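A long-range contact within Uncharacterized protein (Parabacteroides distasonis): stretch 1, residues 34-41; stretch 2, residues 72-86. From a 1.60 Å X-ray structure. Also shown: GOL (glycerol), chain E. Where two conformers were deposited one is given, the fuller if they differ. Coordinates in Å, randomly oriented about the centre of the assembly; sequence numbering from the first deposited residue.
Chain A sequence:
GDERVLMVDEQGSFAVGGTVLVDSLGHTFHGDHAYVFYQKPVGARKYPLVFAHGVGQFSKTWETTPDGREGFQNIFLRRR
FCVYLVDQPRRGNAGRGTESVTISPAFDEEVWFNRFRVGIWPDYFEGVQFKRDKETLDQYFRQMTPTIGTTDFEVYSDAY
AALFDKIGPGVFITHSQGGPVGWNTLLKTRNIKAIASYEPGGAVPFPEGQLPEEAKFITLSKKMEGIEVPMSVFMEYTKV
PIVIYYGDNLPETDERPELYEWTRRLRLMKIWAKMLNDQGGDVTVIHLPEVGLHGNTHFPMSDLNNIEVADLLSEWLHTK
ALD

Stretch 1, residues 34-41: AYVFYQKP
Stretch 2 72-86: FQNIFLRRRFCVYLV

How are the backbones joined? Stretch 1 is a strand throughout, 34-41, and runs antiparallel to strand 83-86, their axes 4.7 Å apart at 161°. Phi/psi values lie near -120/135 over most of both strands, with A34 at -96/160 and P41 at -77/156. F37 pairs with L85 and Q39 with V83 through four hydrogen bonds: F37 N to L85 O 2.9 Å, L85 N to F37 O 2.8 Å, Q39 N to V83 O 2.9 Å, V83 N to Q39 O 2.9 Å. Between them lies the non-hydrogen-bonded pair Y38-Y84 (CA-CA 4.3 Å); a second, V36-V86 (CA-CA 4.5 Å), lies beyond F37-L85. At these pairs CA-H...O contacts such as Y38 CA to V83 O, 3.2 Å, help close the ladder.

What packs on the face bearing V36, Y38, Y84 and V86? Y38 (chi1 p, chi2 -85°) lays its CB over the ring of Y84 (m, 74°), 3.6 Å from the centroid. The two rings are nearly parallel (18°) but slid apart, centroids 5.4 Å. V36 (t) meets the edge of Y84, CG1 to CD2 3.7 Å; its compact branches also suit the neighbouring V86 (t), CG2 to CG2 4.2 Å.

How does helix 72-78 join the other face? Its axis passes 8.9 Å from strand 34-41 at 24°, so long side chains span the gap. Q73 (t, t, 30°) brings NE2 to the edge of the F37 ring (t, 83°), 3.6 Å from CD2. Q39 (m, t, -71°) is buried, yet its OE1 accepts from a water, 2.7 Å, which also donates to Q73 O, 3.0 Å.

What closes the far end? After the helix, R79 leaves helical geometry and R80 turns at 77/24. P41, C-gamma endo, fits its apolar ring against L77 (t, p), CD to CD1 3.6 Å, and C82 (m), CD to SG 3.9 Å.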

# COMPACT_ATOMS: atom_id res chain seq x y z
N ALA A 34 -6.87 8.12 -4.84
CA ALA A 34 -6.73 6.72 -4.45
C ALA A 34 -5.38 6.24 -4.97
O ALA A 34 -4.83 6.84 -5.93
CB ALA A 34 -7.84 5.87 -5.08
N TYR A 35 -4.89 5.14 -4.38
CA TYR A 35 -3.72 4.45 -4.88
C TYR A 35 -4.18 3.13 -5.48
O TYR A 35 -5.04 2.47 -4.92
CB TYR A 35 -2.70 4.18 -3.78
CG TYR A 35 -1.65 3.14 -4.16
CD1 TYR A 35 -1.87 1.81 -3.88
CD2 TYR A 35 -0.46 3.49 -4.75
CE1 TYR A 35 -0.91 0.84 -4.18
CE2 TYR A 35 0.51 2.54 -5.07
CZ TYR A 35 0.28 1.20 -4.77
OH TYR A 35 1.20 0.23 -5.08
N VAL A 36 -3.63 2.78 -6.63
CA VAL A 36 -4.05 1.58 -7.36
C VAL A 36 -2.84 0.73 -7.75
O VAL A 36 -1.85 1.24 -8.27
CB VAL A 36 -4.78 2.01 -8.66
CG1 VAL A 36 -5.24 0.77 -9.44
CG2 VAL A 36 -5.92 2.94 -8.32
N PHE A 37 -2.92 -0.57 -7.52
CA PHE A 37 -1.92 -1.50 -8.07
C PHE A 37 -2.69 -2.44 -8.98
O PHE A 37 -3.75 -2.94 -8.60
CB PHE A 37 -1.24 -2.29 -6.95
CG PHE A 37 -0.26 -3.30 -7.45
CD1 PHE A 37 1.04 -2.95 -7.77
CD2 PHE A 37 -0.63 -4.64 -7.56
CE1 PHE A 37 1.95 -3.92 -8.24
CE2 PHE A 37 0.28 -5.60 -8.02
CZ PHE A 37 1.57 -5.24 -8.34
N TYR A 38 -2.17 -2.69 -10.18
CA TYR A 38 -2.91 -3.47 -11.15
C TYR A 38 -2.02 -4.52 -11.79
O TYR A 38 -0.81 -4.36 -11.91
CB TYR A 38 -3.56 -2.59 -12.24
CG TYR A 38 -2.55 -2.09 -13.26
CD1 TYR A 38 -1.80 -0.94 -13.02
CD2 TYR A 38 -2.28 -2.82 -14.42
CE1 TYR A 38 -0.84 -0.51 -13.92
CE2 TYR A 38 -1.33 -2.39 -15.32
CZ TYR A 38 -0.61 -1.25 -15.06
OH TYR A 38 0.33 -0.83 -15.99
N GLN A 39 -2.66 -5.60 -12.22
CA GLN A 39 -1.95 -6.62 -13.00
C GLN A 39 -2.84 -7.07 -14.12
O GLN A 39 -4.04 -7.34 -13.90
CB GLN A 39 -1.62 -7.81 -12.08
CG GLN A 39 -0.73 -7.47 -10.90
CD GLN A 39 -0.35 -8.67 -10.08
OE1 GLN A 39 -1.18 -9.25 -9.36
NE2 GLN A 39 0.91 -9.02 -10.13
N LYS A 40 -2.28 -7.14 -15.34
CA LYS A 40 -2.97 -7.61 -16.53
C LYS A 40 -2.35 -8.95 -16.92
O LYS A 40 -1.14 -9.02 -17.16
CB LYS A 40 -2.77 -6.64 -17.71
CG LYS A 40 -3.15 -5.22 -17.38
CD LYS A 40 -3.43 -4.41 -18.65
CE LYS A 40 -3.75 -2.96 -18.30
NZ LYS A 40 -3.67 -2.05 -19.48
N PRO A 41 -3.15 -10.01 -16.93
CA PRO A 41 -2.65 -11.30 -17.38
C PRO A 41 -2.54 -11.41 -18.88
O PRO A 41 -3.21 -10.67 -19.63
CB PRO A 41 -3.68 -12.28 -16.85
CG PRO A 41 -4.97 -11.50 -16.83
CD PRO A 41 -4.59 -10.04 -16.62
N PHE A 72 -8.24 -13.08 -3.69
CA PHE A 72 -8.86 -12.77 -4.97
C PHE A 72 -7.88 -12.11 -5.96
O PHE A 72 -8.00 -12.29 -7.17
CB PHE A 72 -10.09 -11.86 -4.77
CG PHE A 72 -11.36 -12.61 -4.41
CD1 PHE A 72 -11.33 -13.93 -3.98
CD2 PHE A 72 -12.59 -12.00 -4.54
CE1 PHE A 72 -12.51 -14.60 -3.64
CE2 PHE A 72 -13.77 -12.66 -4.21
CZ PHE A 72 -13.73 -13.97 -3.79
N GLN A 73 -6.94 -11.32 -5.43
CA GLN A 73 -5.93 -10.73 -6.29
C GLN A 73 -5.26 -11.80 -7.20
O GLN A 73 -5.11 -11.60 -8.42
CB GLN A 73 -4.87 -10.02 -5.46
CG GLN A 73 -3.78 -9.36 -6.33
CD GLN A 73 -2.82 -8.52 -5.53
OE1 GLN A 73 -2.56 -8.77 -4.38
NE2 GLN A 73 -2.32 -7.43 -6.15
N ASN A 74 -4.80 -12.88 -6.58
CA ASN A 74 -4.16 -13.98 -7.29
C ASN A 74 -5.15 -14.87 -8.02
O ASN A 74 -4.89 -15.27 -9.19
CB ASN A 74 -3.34 -14.83 -6.33
CG ASN A 74 -2.06 -14.16 -5.85
OD1 ASN A 74 -1.94 -12.92 -5.83
ND2 ASN A 74 -1.12 -14.97 -5.46
N ILE A 75 -6.25 -15.19 -7.36
CA ILE A 75 -7.23 -16.12 -7.92
C ILE A 75 -7.82 -15.60 -9.24
O ILE A 75 -7.91 -16.34 -10.22
CB ILE A 75 -8.35 -16.38 -6.92
CG1 ILE A 75 -7.80 -17.16 -5.74
CG2 ILE A 75 -9.54 -17.16 -7.57
CD1 ILE A 75 -8.72 -17.17 -4.52
N PHE A 76 -8.22 -14.34 -9.28
CA PHE A 76 -8.82 -13.79 -10.49
C PHE A 76 -7.82 -13.44 -11.57
O PHE A 76 -8.15 -13.55 -12.73
CB PHE A 76 -9.82 -12.66 -10.17
CG PHE A 76 -11.09 -13.22 -9.60
CD1 PHE A 76 -12.03 -13.79 -10.46
CD2 PHE A 76 -11.26 -13.35 -8.24
CE1 PHE A 76 -13.16 -14.38 -9.96
CE2 PHE A 76 -12.41 -13.96 -7.70
CZ PHE A 76 -13.35 -14.48 -8.57
N LEU A 77 -6.58 -13.11 -11.17
CA LEU A 77 -5.51 -12.95 -12.15
C LEU A 77 -5.24 -14.28 -12.85
O LEU A 77 -5.09 -14.31 -14.08
CB LEU A 77 -4.23 -12.47 -11.44
CG LEU A 77 -3.04 -12.20 -12.36
CD1 LEU A 77 -3.39 -11.12 -13.37
CD2 LEU A 77 -1.84 -11.82 -11.51
N ARG A 78 -5.23 -15.36 -12.09
CA ARG A 78 -5.03 -16.70 -12.65
C ARG A 78 -6.14 -17.09 -13.63
O ARG A 78 -5.91 -17.81 -14.62
CB ARG A 78 -4.88 -17.74 -11.53
CG ARG A 78 -4.49 -19.09 -12.07
CD ARG A 78 -4.15 -20.05 -10.93
NE ARG A 78 -2.90 -19.65 -10.28
CZ ARG A 78 -2.82 -19.15 -9.05
NH1 ARG A 78 -3.90 -19.07 -8.29
NH2 ARG A 78 -1.63 -18.81 -8.58
N ARG A 79 -7.33 -16.60 -13.37
CA ARG A 79 -8.51 -16.81 -14.21
C ARG A 79 -8.62 -15.84 -15.38
O ARG A 79 -9.66 -15.74 -16.03
CB ARG A 79 -9.74 -16.75 -13.32
CG ARG A 79 -9.78 -17.88 -12.31
CD ARG A 79 -10.95 -17.84 -11.34
NE ARG A 79 -10.77 -18.92 -10.35
CZ ARG A 79 -11.74 -19.50 -9.66
NH1 ARG A 79 -13.02 -19.13 -9.79
NH2 ARG A 79 -11.41 -20.48 -8.81
N ARG A 80 -7.54 -15.10 -15.59
CA ARG A 80 -7.31 -14.23 -16.74
C ARG A 80 -8.06 -12.91 -16.73
O ARG A 80 -8.31 -12.35 -17.78
CB ARG A 80 -7.54 -14.97 -18.06
CG ARG A 80 -6.62 -16.16 -18.24
CD ARG A 80 -6.48 -16.55 -19.72
NE ARG A 80 -7.56 -15.97 -20.54
CZ ARG A 80 -8.73 -16.54 -20.81
NH1 ARG A 80 -9.03 -17.76 -20.38
NH2 ARG A 80 -9.61 -15.88 -21.54
N PHE A 81 -8.43 -12.43 -15.54
CA PHE A 81 -8.95 -11.08 -15.40
C PHE A 81 -7.80 -10.11 -15.08
O PHE A 81 -6.93 -10.42 -14.25
CB PHE A 81 -9.98 -10.96 -14.29
CG PHE A 81 -11.27 -11.69 -14.53
CD1 PHE A 81 -11.38 -13.04 -14.19
CD2 PHE A 81 -12.39 -11.05 -15.06
CE1 PHE A 81 -12.56 -13.72 -14.38
CE2 PHE A 81 -13.59 -11.72 -15.23
CZ PHE A 81 -13.66 -13.06 -14.88
N CYS A 82 -7.86 -8.91 -15.68
CA CYS A 82 -7.12 -7.76 -15.16
C CYS A 82 -7.67 -7.42 -13.81
O CYS A 82 -8.90 -7.33 -13.66
CB CYS A 82 -7.21 -6.53 -16.06
SG CYS A 82 -6.60 -6.82 -17.71
N VAL A 83 -6.79 -7.24 -12.84
CA VAL A 83 -7.22 -6.97 -11.50
C VAL A 83 -6.60 -5.64 -11.03
O VAL A 83 -5.38 -5.47 -11.10
CB VAL A 83 -6.81 -8.10 -10.53
CG1 VAL A 83 -7.02 -7.69 -9.11
CG2 VAL A 83 -7.53 -9.41 -10.85
N TYR A 84 -7.45 -4.75 -10.50
CA TYR A 84 -7.08 -3.47 -9.96
C TYR A 84 -7.41 -3.47 -8.48
O TYR A 84 -8.56 -3.56 -8.10
CB TYR A 84 -7.84 -2.33 -10.67
CG TYR A 84 -7.40 -2.11 -12.07
CD1 TYR A 84 -7.75 -3.00 -13.06
CD2 TYR A 84 -6.58 -1.02 -12.40
CE1 TYR A 84 -7.29 -2.82 -14.37
CE2 TYR A 84 -6.14 -0.83 -13.70
CZ TYR A 84 -6.48 -1.73 -14.66
OH TYR A 84 -6.02 -1.51 -15.94
N LEU A 85 -6.38 -3.42 -7.65
CA LEU A 85 -6.56 -3.35 -6.19
C LEU A 85 -6.39 -1.89 -5.77
O LEU A 85 -5.42 -1.24 -6.18
CB LEU A 85 -5.51 -4.22 -5.46
CG LEU A 85 -5.66 -5.76 -5.40
CD1 LEU A 85 -5.07 -6.32 -4.12
CD2 LEU A 85 -7.10 -6.25 -5.52
N VAL A 86 -7.27 -1.39 -4.89
CA VAL A 86 -7.28 0.03 -4.60
C VAL A 86 -7.16 0.26 -3.09
O VAL A 86 -7.75 -0.50 -2.29
CB VAL A 86 -8.59 0.68 -5.15
CG1 VAL A 86 -8.60 2.18 -4.87
CG2 VAL A 86 -8.79 0.36 -6.65
C1 GOL E . -0.60 -5.02 -3.81
O1 GOL E . -1.99 -5.02 -4.06
C2 GOL E . -0.20 -3.57 -3.57
O2 GOL E . -0.26 -3.30 -2.18
C3 GOL E . 1.22 -3.31 -4.06
O3 GOL E . 1.58 -1.97 -3.75
O HOH W 1 -3.87 -9.20 -9.64